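Long-range contact in putative mandelate racemase/muconate lactonizing enzyme (PDB 3DDM), which is a putative member of the mandelate racemase/muconate lactonizing enzyme family, with an enolase-superfamily architecture that includes a TIM-barrel domain: residues A295-Y309 and L322-G336. The protein carries 1 engineered substitution. Sequence-based numbering, arbitrary orientation.
Engineered in segment 322-336: G336 (natural residue Glu).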
# COMPACT_ATOMS: atom_id res chain seq x y z
N ALA A 295 7.74 -8.53 20.95
CA ALA A 295 7.08 -8.25 22.22
C ALA A 295 7.98 -8.71 23.37
O ALA A 295 8.10 -8.03 24.40
CB ALA A 295 5.73 -8.96 22.30
N ARG A 296 8.63 -9.86 23.19
CA ARG A 296 9.53 -10.35 24.23
C ARG A 296 10.69 -9.38 24.34
O ARG A 296 11.10 -9.00 25.44
CB ARG A 296 10.02 -11.76 23.90
CG ARG A 296 9.03 -12.83 24.32
CD ARG A 296 9.52 -14.24 24.04
NE ARG A 296 8.55 -15.21 24.55
CZ ARG A 296 8.58 -16.52 24.30
NH1 ARG A 296 9.53 -17.03 23.53
NH2 ARG A 296 7.64 -17.31 24.81
N ALA A 297 11.21 -8.96 23.19
CA ALA A 297 12.32 -8.02 23.14
C ALA A 297 11.97 -6.73 23.86
O ALA A 297 12.77 -6.19 24.62
CB ALA A 297 12.69 -7.73 21.70
N VAL A 298 10.76 -6.22 23.63
CA VAL A 298 10.31 -4.99 24.26
C VAL A 298 10.29 -5.10 25.79
O VAL A 298 10.79 -4.22 26.50
CB VAL A 298 8.89 -4.58 23.77
CG1 VAL A 298 8.30 -3.51 24.69
CG2 VAL A 298 8.97 -4.05 22.33
N VAL A 299 9.72 -6.19 26.29
CA VAL A 299 9.63 -6.39 27.73
C VAL A 299 11.01 -6.60 28.36
O VAL A 299 11.29 -6.09 29.45
CB VAL A 299 8.71 -7.58 28.07
CG1 VAL A 299 8.84 -7.94 29.54
CG2 VAL A 299 7.27 -7.21 27.75
N ALA A 300 11.87 -7.34 27.67
CA ALA A 300 13.22 -7.58 28.18
C ALA A 300 14.02 -6.27 28.21
O ALA A 300 14.89 -6.07 29.06
CB ALA A 300 13.94 -8.61 27.30
N ALA A 301 13.73 -5.36 27.28
CA ALA A 301 14.43 -4.09 27.22
C ALA A 301 13.93 -3.10 28.26
O ALA A 301 14.30 -1.92 28.22
CB ALA A 301 14.30 -3.49 25.83
N GLY A 302 13.09 -3.56 29.18
CA GLY A 302 12.58 -2.67 30.21
C GLY A 302 11.47 -1.74 29.76
O GLY A 302 11.22 -0.72 30.40
N LEU A 303 10.79 -2.08 28.68
CA LEU A 303 9.69 -1.26 28.18
C LEU A 303 8.37 -2.02 28.26
O LEU A 303 8.36 -3.24 28.44
CB LEU A 303 9.99 -0.86 26.74
CG LEU A 303 11.35 -0.16 26.57
CD1 LEU A 303 11.63 0.05 25.09
CD2 LEU A 303 11.35 1.17 27.32
N ARG A 304 7.25 -1.31 28.15
CA ARG A 304 5.92 -1.95 28.21
C ARG A 304 5.42 -2.42 26.86
O ARG A 304 5.59 -1.74 25.84
CB ARG A 304 4.86 -0.99 28.75
CG ARG A 304 5.08 -0.43 30.13
CD ARG A 304 3.88 0.40 30.54
NE ARG A 304 2.68 -0.41 30.70
CZ ARG A 304 1.51 0.06 31.12
NH1 ARG A 304 1.38 1.35 31.43
NH2 ARG A 304 0.47 -0.75 31.26
N TYR A 305 4.77 -3.58 26.86
CA TYR A 305 4.16 -4.12 25.66
C TYR A 305 2.66 -4.14 25.92
O TYR A 305 2.16 -4.99 26.66
CB TYR A 305 4.66 -5.54 25.39
CG TYR A 305 3.75 -6.32 24.47
CD1 TYR A 305 3.40 -5.81 23.21
CD2 TYR A 305 3.23 -7.55 24.85
CE1 TYR A 305 2.56 -6.52 22.35
CE2 TYR A 305 2.38 -8.28 24.00
CZ TYR A 305 2.05 -7.76 22.75
OH TYR A 305 1.25 -8.48 21.88
N CYS A 306 1.94 -3.20 25.33
CA CYS A 306 0.50 -3.11 25.51
C CYS A 306 -0.23 -3.14 24.18
O CYS A 306 -0.43 -2.10 23.55
CB CYS A 306 0.13 -1.83 26.25
SG CYS A 306 0.78 -1.77 27.93
N PRO A 307 -0.64 -4.33 23.74
CA PRO A 307 -1.36 -4.47 22.47
C PRO A 307 -2.83 -4.03 22.58
O PRO A 307 -3.36 -3.83 23.67
CB PRO A 307 -1.23 -5.96 22.16
CG PRO A 307 -1.29 -6.58 23.53
CD PRO A 307 -0.43 -5.65 24.38
N HIS A 308 -3.47 -3.85 21.43
CA HIS A 308 -4.87 -3.47 21.38
C HIS A 308 -5.39 -3.83 20.01
O HIS A 308 -4.68 -3.67 19.02
CB HIS A 308 -5.06 -1.96 21.64
CG HIS A 308 -4.40 -1.07 20.62
ND1 HIS A 308 -4.79 -1.03 19.30
CD2 HIS A 308 -3.36 -0.21 20.74
CE1 HIS A 308 -4.02 -0.18 18.64
NE2 HIS A 308 -3.14 0.33 19.49
N TYR A 309 -6.60 -4.35 19.95
CA TYR A 309 -7.18 -4.71 18.68
C TYR A 309 -8.58 -4.11 18.57
O TYR A 309 -9.46 -4.38 19.41
CB TYR A 309 -7.23 -6.24 18.53
CG TYR A 309 -7.48 -6.64 17.11
CD1 TYR A 309 -6.56 -6.31 16.11
CD2 TYR A 309 -8.71 -7.16 16.72
CE1 TYR A 309 -6.86 -6.47 14.76
CE2 TYR A 309 -9.02 -7.33 15.37
CZ TYR A 309 -8.09 -6.97 14.40
OH TYR A 309 -8.43 -7.04 13.07
N LEU A 322 -1.30 -13.51 22.99
CA LEU A 322 0.07 -13.05 22.92
C LEU A 322 0.44 -12.31 24.20
O LEU A 322 1.48 -12.58 24.78
CB LEU A 322 0.29 -12.14 21.70
CG LEU A 322 1.75 -11.68 21.54
CD1 LEU A 322 2.68 -12.86 21.77
CD2 LEU A 322 1.95 -11.11 20.17
N LEU A 323 -0.42 -11.41 24.66
CA LEU A 323 -0.15 -10.67 25.89
C LEU A 323 0.01 -11.60 27.10
O LEU A 323 0.78 -11.31 28.01
CB LEU A 323 -1.27 -9.67 26.19
CG LEU A 323 -1.09 -8.91 27.52
CD1 LEU A 323 0.25 -8.17 27.53
CD2 LEU A 323 -2.24 -7.94 27.71
N ALA A 324 -0.73 -12.70 27.10
CA ALA A 324 -0.63 -13.65 28.21
C ALA A 324 0.73 -14.33 28.15
O ALA A 324 1.36 -14.58 29.18
CB ALA A 324 -1.77 -14.68 28.13
N ALA A 325 1.19 -14.62 26.93
CA ALA A 325 2.48 -15.26 26.74
C ALA A 325 3.64 -14.31 27.07
O ALA A 325 4.73 -14.76 27.42
CB ALA A 325 2.60 -15.78 25.30
N VAL A 326 3.40 -13.01 26.95
CA VAL A 326 4.42 -11.99 27.24
C VAL A 326 3.81 -11.01 28.23
O VAL A 326 3.56 -9.84 27.91
CB VAL A 326 4.85 -11.23 25.97
CG1 VAL A 326 6.03 -10.32 26.30
CG2 VAL A 326 5.23 -12.22 24.88
N PRO A 327 3.59 -11.48 29.47
CA PRO A 327 3.01 -10.78 30.62
C PRO A 327 3.57 -9.41 30.98
O PRO A 327 2.81 -8.48 31.27
CB PRO A 327 3.21 -11.79 31.75
CG PRO A 327 4.48 -12.46 31.37
CD PRO A 327 4.27 -12.71 29.90
N GLY A 328 4.89 -9.28 30.96
CA GLY A 328 5.49 -8.02 31.32
C GLY A 328 6.27 -8.20 32.61
O GLY A 328 5.95 -9.07 33.42
N LEU A 329 7.30 -7.37 32.80
CA LEU A 329 8.14 -7.45 33.99
C LEU A 329 8.07 -6.11 34.70
O LEU A 329 7.60 -6.01 35.83
CB LEU A 329 9.58 -7.77 33.57
CG LEU A 329 9.74 -8.90 32.54
CD1 LEU A 329 11.20 -8.98 32.10
CD2 LEU A 329 9.27 -10.23 33.12
N ALA A 330 8.55 -5.08 34.01
CA ALA A 330 8.53 -3.73 34.56
C ALA A 330 7.09 -3.37 34.93
O ALA A 330 6.73 -3.33 36.12
CB ALA A 330 9.08 -2.74 33.54
N SER A 331 6.26 -3.13 33.91
CA SER A 331 4.85 -2.77 34.10
C SER A 331 3.91 -3.75 33.39
O SER A 331 4.09 -4.06 32.20
CB SER A 331 4.60 -1.35 33.56
OG SER A 331 5.49 -0.40 34.13
N PRO A 332 2.87 -4.24 34.10
CA PRO A 332 1.88 -5.19 33.56
C PRO A 332 1.29 -4.72 32.23
O PRO A 332 0.81 -3.60 32.13
CB PRO A 332 0.83 -5.24 34.66
CG PRO A 332 1.62 -5.02 35.89
CD PRO A 332 2.56 -3.90 35.50
N GLY A 333 1.32 -5.59 31.23
CA GLY A 333 0.78 -5.21 29.94
C GLY A 333 -0.74 -5.17 29.94
O GLY A 333 -1.38 -5.95 30.65
N LEU A 334 -1.32 -4.27 29.16
CA LEU A 334 -2.77 -4.17 29.09
C LEU A 334 -3.25 -4.31 27.67
O LEU A 334 -2.71 -3.70 26.75
CB LEU A 334 -3.25 -2.83 29.67
CG LEU A 334 -2.95 -2.59 31.16
CD1 LEU A 334 -3.80 -1.46 31.67
CD2 LEU A 334 -3.24 -3.85 31.95
N LEU A 335 -4.27 -5.15 27.48
CA LEU A 335 -4.84 -5.39 26.17
C LEU A 335 -5.99 -4.41 25.99
O LEU A 335 -6.87 -4.32 26.85
CB LEU A 335 -5.34 -6.84 26.08
CG LEU A 335 -5.96 -7.42 24.80
CD1 LEU A 335 -7.46 -7.29 24.87
CD2 LEU A 335 -5.40 -6.74 23.57
N GLY A 336 -5.96 -3.65 24.89
CA GLY A 336 -7.00 -2.67 24.63
C GLY A 336 -8.17 -3.26 23.87
O GLY A 336 -7.98 -3.96 22.87
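Strand pairing joined to helix-helix and helix-strand packing makes up this contact within the C-terminal TIM-barrel domain of the enolase-superfamily fold: strands 304-309 and 334-338 run parallel, linked by helix 313-325 in a beta-alpha-beta crossover, and helix 287-300 lies beside the end of that helix. The pairing evidence is a bridge between H308 and the engineered G336, flanked by two backbone bonds. G336 N donates to P307 O at 2.9 Å, in the carbonyl plane and on a lone pair, and Y309 N reaches G336 O at 3.3 Å. Nearer the strand starts, a side chain takes over as acceptor: L334 N points at C306 SG over 3.5 Å with an N-H...S angle of 162°. Outward from the strands, Y305 has its CG anti to the backbone N (chi1 160°), carrying the ring from the strand toward the end of helix 313-325. Both ring faces are covered from within its own segment, by A295 CB of helix 287-300 over the centre of one and P307 CD over the opposite one. Segment 322-336 reaches the ring at its edge, where V326 O sits in plane 3.8 Å from CD2, and obliquely through L322 and L323; OH lies against L322 CG and CD2, an apolar contact. Just past the end of helix 313-325, V326 sets both methyls against helix 287-300: CG1 packs 3.6 Å from V299 CG2, and CG2 turns to A295 CB and R296 CG. The other V299 methyl, CG1, meets L329, the two side chains crossing at about a right angle. At the outer end the R304 chain passes along S331 CB; its NH2 donates to P332 O at 3.0 Å in a bent bond (N-H...O 138°), while L334 CG approaches the same NH2 in plane at the guanidinium edge.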